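Local coordinates for Lin1840 protein (Listeria innocua serovar 6a, PDB 4ZOC), which probably hydrolyses terminal, non-reducing beta-D-glucosyl residues to release beta-D-glucose, acting in the breakdown of beta-1,2-glucans, at residues A[187-196]-A[231-241]; A[87-98]-A[125-136]. The protein carries 2 engineered substitutions. All blocks are in the same frame, centred on the assembly; numbering follows the deposited sequence.

Contact 1. Residues A[187-196]-A[231-241]; sequences AACVKHFAAY and AKLVMTAFNVV
Y196 meets F238, N239 and A237 along its whole length. Its CB lies beside A237 CB and 3.2 Å from N239 OD1; CG and CD1 run past that same oxygen, a buried atom with no polar partner. CE2 sits over one face of the H192 ring, near the rim. CE1 and CZ then reach F238 CD2. This is an offset edge-to-face pair, the edge of F238 turned to the tyrosine face and the planes 66° apart. At the tip, Y196 OH lies at the F238 ring edge, 3.4 Å from F238 CD2, and is hydrogen-bonded to R149. F238 itself touches a bound beta-D-glucopyranose. Upstream, strands 187-193 and 233-236 are parallel neighbours of the TIM barrel. M235 N bonds V190 O (2.9 Å) and F193 N bonds M235 O (2.9 Å), while a beta bulge shifts the register between V190 and F193. Cis peptides precede H192 and A194. A chi1 of 180° carries C189 SG over the next strand to L233 and, at 3.8 Å, M235 CB; M235 SD comes obliquely to the H192 ring, 3.9 Å from H192 CD2. N239 ND2 makes a nearly straight bond to A194 O (3.1 Å) in its amide plane and a second to V240 O.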
loop_
_atom_site.group_PDB
_atom_site.type_symbol
_atom_site.label_atom_id
_atom_site.label_comp_id
_atom_site.label_asym_id
_atom_site.label_seq_id
_atom_site.Cartn_x
_atom_site.Cartn_y
_atom_site.Cartn_z
ATOM N N ALA A 187 6.045 8.297 34.349
ATOM C CA ALA A 187 5.126 7.433 33.617
ATOM C C ALA A 187 5.385 7.520 32.111
ATOM O O ALA A 187 5.596 8.599 31.537
ATOM C CB ALA A 187 3.712 7.766 33.919
ATOM N N ALA A 188 5.285 6.353 31.476
ATOM C CA ALA A 188 5.335 6.234 30.030
ATOM C C ALA A 188 3.933 6.123 29.469
ATOM O O ALA A 188 3.052 5.632 30.133
ATOM C CB ALA A 188 6.186 5.020 29.661
ATOM N N CYS A 189 3.739 6.580 28.231
ATOM C CA CYS A 189 2.523 6.496 27.506
ATOM C C CYS A 189 2.837 5.897 26.117
ATOM O O CYS A 189 3.453 6.523 25.277
ATOM C CB CYS A 189 1.924 7.874 27.283
ATOM S SG CYS A 189 0.397 7.924 26.387
ATOM N N VAL A 190 2.331 4.703 25.909
ATOM C CA VAL A 190 2.456 3.956 24.633
ATOM C C VAL A 190 1.665 4.691 23.584
ATOM O O VAL A 190 0.538 5.061 23.867
ATOM C CB VAL A 190 1.911 2.496 24.829
ATOM C CG1 VAL A 190 1.671 1.742 23.533
ATOM C CG2 VAL A 190 2.885 1.657 25.658
ATOM N N LYS A 191 2.177 4.835 22.359
ATOM C CA LYS A 191 1.393 5.470 21.306
ATOM C C LYS A 191 1.815 4.784 19.962
ATOM O O LYS A 191 2.895 4.124 19.924
ATOM C CB LYS A 191 1.588 7.008 21.267
ATOM C CG LYS A 191 2.978 7.417 20.853
ATOM C CD LYS A 191 3.208 8.888 21.114
ATOM C CE LYS A 191 4.438 9.444 20.469
ATOM N NZ LYS A 191 4.642 10.838 20.828
ATOM N N HIS A 192 0.983 4.862 18.945
ATOM C CA HIS A 192 -0.342 5.437 18.875
ATOM C C HIS A 192 -1.281 4.263 18.594
ATOM O O HIS A 192 -1.147 3.566 17.583
ATOM C CB HIS A 192 -0.474 6.476 17.695
ATOM C CG HIS A 192 0.507 7.597 17.760
ATOM N ND1 HIS A 192 1.773 7.503 17.220
ATOM C CD2 HIS A 192 0.403 8.862 18.267
ATOM C CE1 HIS A 192 2.427 8.645 17.445
ATOM N NE2 HIS A 192 1.605 9.484 18.054
ATOM N N PHE A 193 -2.229 4.041 19.480
ATOM C CA PHE A 193 -3.048 2.833 19.404
ATOM C C PHE A 193 -4.134 3.055 18.351
ATOM O O PHE A 193 -5.020 3.884 18.578
ATOM C CB PHE A 193 -3.623 2.475 20.808
ATOM C CG PHE A 193 -3.979 1.030 20.968
ATOM C CD1 PHE A 193 -2.987 0.066 21.149
ATOM C CD2 PHE A 193 -5.317 0.634 20.918
ATOM C CE1 PHE A 193 -3.309 -1.281 21.321
ATOM C CE2 PHE A 193 -5.659 -0.696 21.096
ATOM C CZ PHE A 193 -4.654 -1.655 21.258
ATOM N N ALA A 194 -4.125 2.397 17.161
ATOM C CA ALA A 194 -3.174 1.419 16.677
ATOM C C ALA A 194 -2.985 1.543 15.209
ATOM O O ALA A 194 -3.882 2.011 14.539
ATOM C CB ALA A 194 -3.665 -0.028 16.890
ATOM N N ALA A 195 -1.796 1.114 14.756
ATOM C CA ALA A 195 -1.495 0.786 13.369
ATOM C C ALA A 195 -1.318 2.044 12.493
ATOM O O ALA A 195 -1.412 1.999 11.283
ATOM C CB ALA A 195 -2.524 -0.125 12.779
ATOM N N TYR A 196 -0.983 3.158 13.148
ATOM C CA TYR A 196 -0.886 4.439 12.496
ATOM C C TYR A 196 0.177 4.456 11.353
ATOM O O TYR A 196 0.088 5.226 10.414
ATOM C CB TYR A 196 -0.552 5.456 13.630
ATOM C CG TYR A 196 -0.352 6.899 13.360
ATOM C CD1 TYR A 196 -1.028 7.591 12.372
ATOM C CD2 TYR A 196 0.516 7.603 14.147
ATOM C CE1 TYR A 196 -0.813 8.966 12.132
ATOM C CE2 TYR A 196 0.639 8.974 13.976
ATOM C CZ TYR A 196 0.044 9.645 12.949
ATOM O OH TYR A 196 0.243 10.990 12.758
ATOM N N ALA A 231 3.478 -0.219 31.114
ATOM C CA ALA A 231 3.287 1.197 30.666
ATOM C C ALA A 231 2.040 1.798 31.286
ATOM O O ALA A 231 0.939 1.197 31.224
ATOM C CB ALA A 231 3.196 1.300 29.148
ATOM N N LYS A 232 2.159 2.981 31.882
ATOM C CA LYS A 232 1.008 3.547 32.580
ATOM C C LYS A 232 -0.122 4.055 31.759
ATOM O O LYS A 232 -1.274 3.938 32.197
ATOM C CB LYS A 232 1.455 4.574 33.602
ATOM C CG LYS A 232 2.174 3.909 34.806
ATOM C CD LYS A 232 1.140 3.408 35.770
ATOM C CE LYS A 232 1.637 2.677 36.974
ATOM N NZ LYS A 232 0.405 2.149 37.665
ATOM N N LEU A 233 0.148 4.682 30.599
ATOM C CA LEU A 233 -0.896 5.264 29.772
ATOM C C LEU A 233 -0.814 4.716 28.330
ATOM O O LEU A 233 0.227 4.201 27.936
ATOM C CB LEU A 233 -0.771 6.785 29.675
ATOM C CG LEU A 233 -0.995 7.624 30.954
ATOM C CD1 LEU A 233 0.249 7.686 31.808
ATOM C CD2 LEU A 233 -1.466 9.031 30.552
ATOM N N VAL A 234 -1.891 4.836 27.592
ATOM C CA VAL A 234 -1.924 4.604 26.164
ATOM C C VAL A 234 -2.534 5.819 25.502
ATOM O O VAL A 234 -3.454 6.430 26.047
ATOM C CB VAL A 234 -2.715 3.335 25.841
ATOM C CG1 VAL A 234 -2.860 3.110 24.324
ATOM C CG2 VAL A 234 -2.015 2.158 26.446
ATOM N N MET A 235 -2.071 6.166 24.300
ATOM C CA MET A 235 -2.629 7.296 23.562
ATOM C C MET A 235 -3.272 6.781 22.273
ATOM O O MET A 235 -2.731 5.853 21.643
ATOM C CB MET A 235 -1.514 8.318 23.184
ATOM C CG MET A 235 -1.972 9.468 22.308
ATOM S SD MET A 235 -0.649 10.490 21.664
ATOM C CE MET A 235 -0.042 11.220 23.194
ATOM N N THR A 236 -4.435 7.334 21.910
ATOM C CA THR A 236 -5.131 6.912 20.645
ATOM C C THR A 236 -4.384 7.352 19.377
ATOM O O THR A 236 -3.486 8.207 19.466
ATOM C CB THR A 236 -6.551 7.481 20.592
ATOM O OG1 THR A 236 -6.531 8.902 20.297
ATOM C CG2 THR A 236 -7.322 7.110 21.878
ATOM N N ALA A 237 -4.748 6.747 18.221
ATOM C CA ALA A 237 -4.146 7.140 16.950
ATOM C C ALA A 237 -5.099 8.057 16.145
ATOM O O ALA A 237 -6.308 8.015 16.299
ATOM C CB ALA A 237 -3.852 5.865 16.128
ATOM N N PHE A 238 -4.510 8.834 15.234
ATOM C CA PHE A 238 -5.276 9.633 14.324
ATOM C C PHE A 238 -6.064 8.902 13.255
ATOM O O PHE A 238 -7.089 9.443 12.746
ATOM C CB PHE A 238 -4.375 10.616 13.629
ATOM C CG PHE A 238 -3.818 11.672 14.519
ATOM C CD1 PHE A 238 -4.681 12.571 15.160
ATOM C CD2 PHE A 238 -2.459 11.796 14.700
ATOM C CE1 PHE A 238 -4.177 13.586 15.930
ATOM C CE2 PHE A 238 -1.950 12.839 15.486
ATOM C CZ PHE A 238 -2.800 13.692 16.122
ATOM N N ASN A 239 -5.588 7.709 12.914
ATOM C CA ASN A 239 -6.119 6.976 11.728
ATOM C C ASN A 239 -7.363 6.221 12.036
ATOM O O ASN A 239 -7.605 5.847 13.196
ATOM C CB ASN A 239 -5.109 5.985 11.167
ATOM C CG ASN A 239 -4.495 5.083 12.249
ATOM O OD1 ASN A 239 -3.733 5.557 13.103
ATOM N ND2 ASN A 239 -4.864 3.813 12.256
ATOM N N VAL A 240 -8.144 5.958 11.007
ATOM C CA VAL A 240 -9.124 4.795 11.088
ATOM C C VAL A 240 -8.457 3.439 11.282
ATOM O O VAL A 240 -7.338 3.215 10.812
ATOM C CB VAL A 240 -10.031 4.717 9.852
ATOM C CG1 VAL A 240 -10.884 5.963 9.648
ATOM C CG2 VAL A 240 -9.226 4.415 8.545
ATOM N N VAL A 241 -9.071 2.573 12.058
ATOM C CA VAL A 241 -8.763 1.138 12.137
ATOM C C VAL A 241 -10.015 0.447 11.615
ATOM O O VAL A 241 -11.086 0.574 12.160
ATOM C CB VAL A 241 -8.404 0.754 13.555
ATOM C CG1 VAL A 241 -8.225 -0.755 13.696
ATOM C CG2 VAL A 241 -7.094 1.444 13.952
#

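Contact 2. Residues A[87-98]-A[125-136]; sequences VFMADVIHGYKT and EATADGHHVTFS
Y96 reaches across the end of helix 112-128, its hydroxyl gripped by D129 and H131. CG stands anti to the backbone N (chi1 -169°), which lays the ring flat over A126, whose CA sits above the ring centre in a CH-pi contact. The phenol donates to D129 OD2 (2.6 Å), an oxygen at the ring edge, and accepts from H131 NE2 (2.9 Å) in the imidazole plane. The other ring nitrogen, H131 ND1, meets a water that also bonds M89 O, and A90 CB rests on one imidazole face; the rotation of H131 is thus fixed from several sides. E125 is held as closely: OE1 takes both K97 N and T98 N, and OE2 meets T98 OG1 at 2.6 Å, all on the syn side of the carboxylate. G130, with positive phi, ends the helix in a Schellman motif, and the chain enters strand 133-134, a parallel neighbour of strand 87-90 in the TIM barrel. A90 N bonds V133 O (2.9 Å) and F135 N bonds A90 O (3.0 Å). M89 packs CB against F135 CZ (3.5 Å) and brings its sulfur obliquely to that ring. Near V87, the edge of F88 is turned to the face of H132 in an offset edge-to-face pair, planes 85° apart. T134 OG1, anti to its own N (chi1 180°), donates directly to V92 O (2.7 Å). Water replaces such direct contact in other places: one joins I93 O to S136 OG, which also bonds Y172, and another links Y96 N, T98 O and E125 OE1. D91, K97 and D129 are partly exposed. D91 OD1 lies at the F135 ring edge. The D91 side chain comes within about 6 Å of a bound beta-D-glucopyranose.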
loop_
_atom_site.group_PDB
_atom_site.type_symbol
_atom_site.label_atom_id
_atom_site.label_comp_id
_atom_site.label_asym_id
_atom_site.label_seq_id
_atom_site.Cartn_x
_atom_site.Cartn_y
_atom_site.Cartn_z
ATOM N N VAL A 87 -1.893 16.806 36.566
ATOM C CA VAL A 87 -0.810 15.929 36.075
ATOM C C VAL A 87 -0.224 16.561 34.804
ATOM O O VAL A 87 -0.980 17.105 33.999
ATOM C CB VAL A 87 -1.273 14.418 35.842
ATOM C CG1 VAL A 87 -2.496 14.338 34.914
ATOM C CG2 VAL A 87 -0.070 13.605 35.415
ATOM N N PHE A 88 1.115 16.572 34.704
ATOM C CA PHE A 88 1.890 17.260 33.651
ATOM C C PHE A 88 2.516 16.225 32.743
ATOM O O PHE A 88 3.279 15.340 33.193
ATOM C CB PHE A 88 3.008 18.094 34.299
ATOM C CG PHE A 88 2.515 19.372 34.961
ATOM C CD1 PHE A 88 1.869 19.333 36.213
ATOM C CD2 PHE A 88 2.639 20.589 34.297
ATOM C CE1 PHE A 88 1.397 20.503 36.764
ATOM C CE2 PHE A 88 2.200 21.781 34.859
ATOM C CZ PHE A 88 1.547 21.733 36.092
ATOM N N MET A 89 2.213 16.348 31.467
ATOM C CA MET A 89 2.692 15.434 30.460
ATOM C C MET A 89 3.466 16.166 29.365
ATOM O O MET A 89 3.243 17.380 29.104
ATOM C CB MET A 89 1.493 14.750 29.827
ATOM C CG MET A 89 0.479 14.209 30.802
ATOM S SD MET A 89 -0.550 12.907 30.120
ATOM C CE MET A 89 -1.737 12.782 31.436
ATOM N N ALA A 90 4.394 15.442 28.722
ATOM C CA ALA A 90 5.215 16.120 27.705
ATOM C C ALA A 90 5.730 15.127 26.686
ATOM O O ALA A 90 5.749 13.919 26.936
ATOM C CB ALA A 90 6.384 16.811 28.382
ATOM N N ASP A 91 6.164 15.653 25.551
ATOM C CA ASP A 91 6.812 14.825 24.518
ATOM C C ASP A 91 8.317 14.724 24.763
ATOM O O ASP A 91 9.043 15.619 24.352
ATOM C CB ASP A 91 6.530 15.454 23.158
ATOM C CG ASP A 91 5.064 15.232 22.748
ATOM O OD1 ASP A 91 4.660 14.063 22.482
ATOM O OD2 ASP A 91 4.368 16.185 22.685
ATOM N N VAL A 92 8.734 13.671 25.488
ATOM C CA VAL A 92 10.114 13.284 25.692
ATOM C C VAL A 92 10.364 12.015 24.910
ATOM O O VAL A 92 10.093 10.930 25.346
ATOM C CB VAL A 92 10.484 13.250 27.209
ATOM C CG1 VAL A 92 11.990 13.255 27.345
ATOM C CG2 VAL A 92 9.706 14.390 27.875
ATOM N N ILE A 93 10.849 12.205 23.683
ATOM C CA ILE A 93 10.783 11.152 22.640
ATOM C C ILE A 93 12.111 10.457 22.505
ATOM O O ILE A 93 12.193 9.228 22.387
ATOM C CB ILE A 93 10.349 11.744 21.289
ATOM C CG1 ILE A 93 9.035 12.593 21.467
ATOM C CG2 ILE A 93 10.297 10.660 20.194
ATOM C CD1 ILE A 93 7.924 11.820 22.199
ATOM N N HIS A 94 13.149 11.227 22.467
ATOM C CA HIS A 94 14.526 10.667 22.406
ATOM C C HIS A 94 15.461 11.579 23.134
ATOM O O HIS A 94 16.601 11.867 22.687
ATOM C CB HIS A 94 14.983 10.389 20.961
ATOM C CG HIS A 94 14.943 11.589 20.060
ATOM N ND1 HIS A 94 16.076 12.233 19.638
ATOM C CD2 HIS A 94 13.924 12.202 19.433
ATOM C CE1 HIS A 94 15.761 13.243 18.854
ATOM N NE2 HIS A 94 14.453 13.264 18.733
ATOM N N GLY A 95 15.015 11.971 24.316
ATOM C CA GLY A 95 15.825 12.822 25.164
ATOM C C GLY A 95 15.106 14.116 25.489
ATOM O O GLY A 95 14.210 14.593 24.712
ATOM N N TYR A 96 15.496 14.685 26.656
ATOM C CA TYR A 96 14.967 15.909 27.120
ATOM C C TYR A 96 15.844 17.069 26.682
ATOM O O TYR A 96 15.623 17.659 25.604
ATOM C CB TYR A 96 14.660 15.889 28.655
ATOM C CG TYR A 96 13.850 17.082 29.082
ATOM C CD1 TYR A 96 12.504 17.203 28.732
ATOM C CD2 TYR A 96 14.379 18.074 29.884
ATOM C CE1 TYR A 96 11.761 18.285 29.089
ATOM C CE2 TYR A 96 13.642 19.154 30.269
ATOM C CZ TYR A 96 12.307 19.293 29.837
ATOM O OH TYR A 96 11.556 20.388 30.186
ATOM N N LYS A 97 16.842 17.428 27.502
ATOM C CA LYS A 97 17.867 18.434 27.117
ATOM C C LYS A 97 19.095 17.774 26.546
ATOM O O LYS A 97 19.674 18.316 25.554
ATOM C CB LYS A 97 18.269 19.353 28.276
ATOM C CG LYS A 97 17.120 20.227 28.655
ATOM C CD LYS A 97 17.140 21.545 27.953
ATOM C CE LYS A 97 15.852 22.283 28.297
ATOM N NZ LYS A 97 15.707 23.370 27.255
ATOM N N THR A 98 19.494 16.618 27.101
ATOM C CA THR A 98 20.494 15.794 26.447
ATOM C C THR A 98 19.794 14.942 25.382
ATOM O O THR A 98 18.990 14.022 25.732
ATOM C CB THR A 98 21.281 14.886 27.421
ATOM O OG1 THR A 98 21.761 15.670 28.522
ATOM C CG2 THR A 98 22.489 14.198 26.640
ATOM N N GLU A 125 16.073 13.926 33.531
ATOM C CA GLU A 125 15.973 15.322 33.119
ATOM C C GLU A 125 14.569 15.900 33.080
ATOM O O GLU A 125 14.341 17.012 33.562
ATOM C CB GLU A 125 16.662 15.491 31.738
ATOM C CG GLU A 125 18.176 15.216 31.793
ATOM C CD GLU A 125 18.868 15.584 30.521
ATOM O OE1 GLU A 125 18.181 15.691 29.470
ATOM O OE2 GLU A 125 20.121 15.777 30.556
ATOM N N ALA A 126 13.620 15.106 32.552
ATOM C CA ALA A 126 12.264 15.542 32.365
ATOM C C ALA A 126 11.630 15.728 33.744
ATOM O O ALA A 126 10.926 16.734 33.951
ATOM C CB ALA A 126 11.461 14.529 31.567
ATOM N N THR A 127 11.910 14.819 34.677
ATOM C CA THR A 127 11.365 15.011 36.052
ATOM C C THR A 127 11.965 16.213 36.717
ATOM O O THR A 127 11.300 16.860 37.517
ATOM C CB THR A 127 11.525 13.738 36.898
ATOM O OG1 THR A 127 12.915 13.351 36.999
ATOM C CG2 THR A 127 10.699 12.583 36.301
ATOM N N ALA A 128 13.249 16.475 36.457
ATOM C CA ALA A 128 13.913 17.659 37.008
ATOM C C ALA A 128 13.268 18.940 36.533
ATOM O O ALA A 128 13.307 19.940 37.279
ATOM C CB ALA A 128 15.403 17.626 36.708
ATOM N N ASP A 129 12.567 18.898 35.376
ATOM C CA ASP A 129 11.928 20.081 34.859
ATOM C C ASP A 129 10.402 20.033 35.068
ATOM O O ASP A 129 9.672 20.780 34.462
ATOM C CB ASP A 129 12.327 20.281 33.380
ATOM C CG ASP A 129 12.637 21.702 33.048
ATOM O OD1 ASP A 129 12.821 22.528 33.975
ATOM O OD2 ASP A 129 12.703 22.014 31.853
ATOM N N GLY A 130 9.936 19.096 35.904
ATOM C CA GLY A 130 8.578 19.070 36.382
ATOM C C GLY A 130 7.552 18.199 35.661
ATOM O O GLY A 130 6.391 18.292 35.939
ATOM N N HIS A 131 7.996 17.396 34.712
ATOM C CA HIS A 131 7.119 16.514 33.939
ATOM C C HIS A 131 6.895 15.160 34.598
ATOM O O HIS A 131 7.825 14.526 35.016
ATOM C CB HIS A 131 7.725 16.287 32.548
ATOM C CG HIS A 131 8.023 17.551 31.794
ATOM N ND1 HIS A 131 7.044 18.405 31.329
ATOM C CD2 HIS A 131 9.204 18.133 31.478
ATOM C CE1 HIS A 131 7.603 19.435 30.731
ATOM N NE2 HIS A 131 8.913 19.299 30.825
ATOM N N HIS A 132 5.640 14.690 34.574
ATOM C CA HIS A 132 5.222 13.434 35.216
ATOM C C HIS A 132 5.087 12.286 34.239
ATOM O O HIS A 132 5.237 11.148 34.647
ATOM C CB HIS A 132 3.873 13.545 35.870
ATOM C CG HIS A 132 3.794 14.706 36.825
ATOM N ND1 HIS A 132 2.624 15.365 37.091
ATOM C CD2 HIS A 132 4.751 15.311 37.565
ATOM C CE1 HIS A 132 2.863 16.370 37.929
ATOM N NE2 HIS A 132 4.135 16.344 38.260
ATOM N N VAL A 133 4.695 12.579 33.004
ATOM C CA VAL A 133 4.456 11.576 31.957
ATOM C C VAL A 133 5.139 11.964 30.671
ATOM O O VAL A 133 5.126 13.128 30.298
ATOM C CB VAL A 133 2.899 11.543 31.586
ATOM C CG1 VAL A 133 2.527 10.517 30.543
ATOM C CG2 VAL A 133 2.055 11.310 32.797
ATOM N N THR A 134 5.679 10.979 29.957
ATOM C CA THR A 134 6.083 11.224 28.589
ATOM C C THR A 134 5.276 10.432 27.593
ATOM O O THR A 134 4.971 9.255 27.834
ATOM C CB THR A 134 7.583 10.917 28.370
ATOM O OG1 THR A 134 7.913 11.175 26.997
ATOM C CG2 THR A 134 7.981 9.410 28.672
ATOM N N PHE A 135 5.074 11.051 26.430
ATOM C CA PHE A 135 4.358 10.444 25.312
ATOM C C PHE A 135 5.320 9.587 24.470
ATOM O O PHE A 135 5.640 9.925 23.296
ATOM C CB PHE A 135 3.703 11.493 24.504
ATOM C CG PHE A 135 2.656 12.361 25.270
ATOM C CD1 PHE A 135 1.627 11.726 26.095
ATOM C CD2 PHE A 135 2.675 13.760 25.152
ATOM C CE1 PHE A 135 0.726 12.484 26.734
ATOM C CE2 PHE A 135 1.679 14.514 25.742
ATOM C CZ PHE A 135 0.712 13.857 26.517
ATOM N N SER A 136 5.832 8.553 25.106
ATOM C CA SER A 136 6.796 7.631 24.548
ATOM C C SER A 136 6.722 6.338 25.353
ATOM O O SER A 136 6.371 6.361 26.535
ATOM C CB SER A 136 8.224 8.238 24.621
ATOM O OG SER A 136 9.256 7.331 24.290
HETATM O O HOH W 1 4.175 19.234 30.957
HETATM O O HOH W 2 9.925 7.656 21.815
HETATM O O HOH W 3 17.658 13.365 28.029
#

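How the contacts relate
Both contacts join neighbouring strands of the TIM barrel in the family 3 N-terminal domain, their centres about 17 Å apart. Along the chain, contact 2 closes before contact 1 opens. Together they make four consecutive strands, 87-90, 133-134, 187-193 and 233-236, side by side in one parallel sheet. The middle pair is the seam: A187 O lies 2.9 Å from T134 N, probably a hydrogen bond. K191 NZ is hydrogen-bonded to F135 O, and M235 CE packs 3.4 Å from F135 CD1, linking the contacts through side chains too. These strands supply half of the eight-stranded barrel wall, and D91 of contact 2 touches W409, a residue of the glucose pocket.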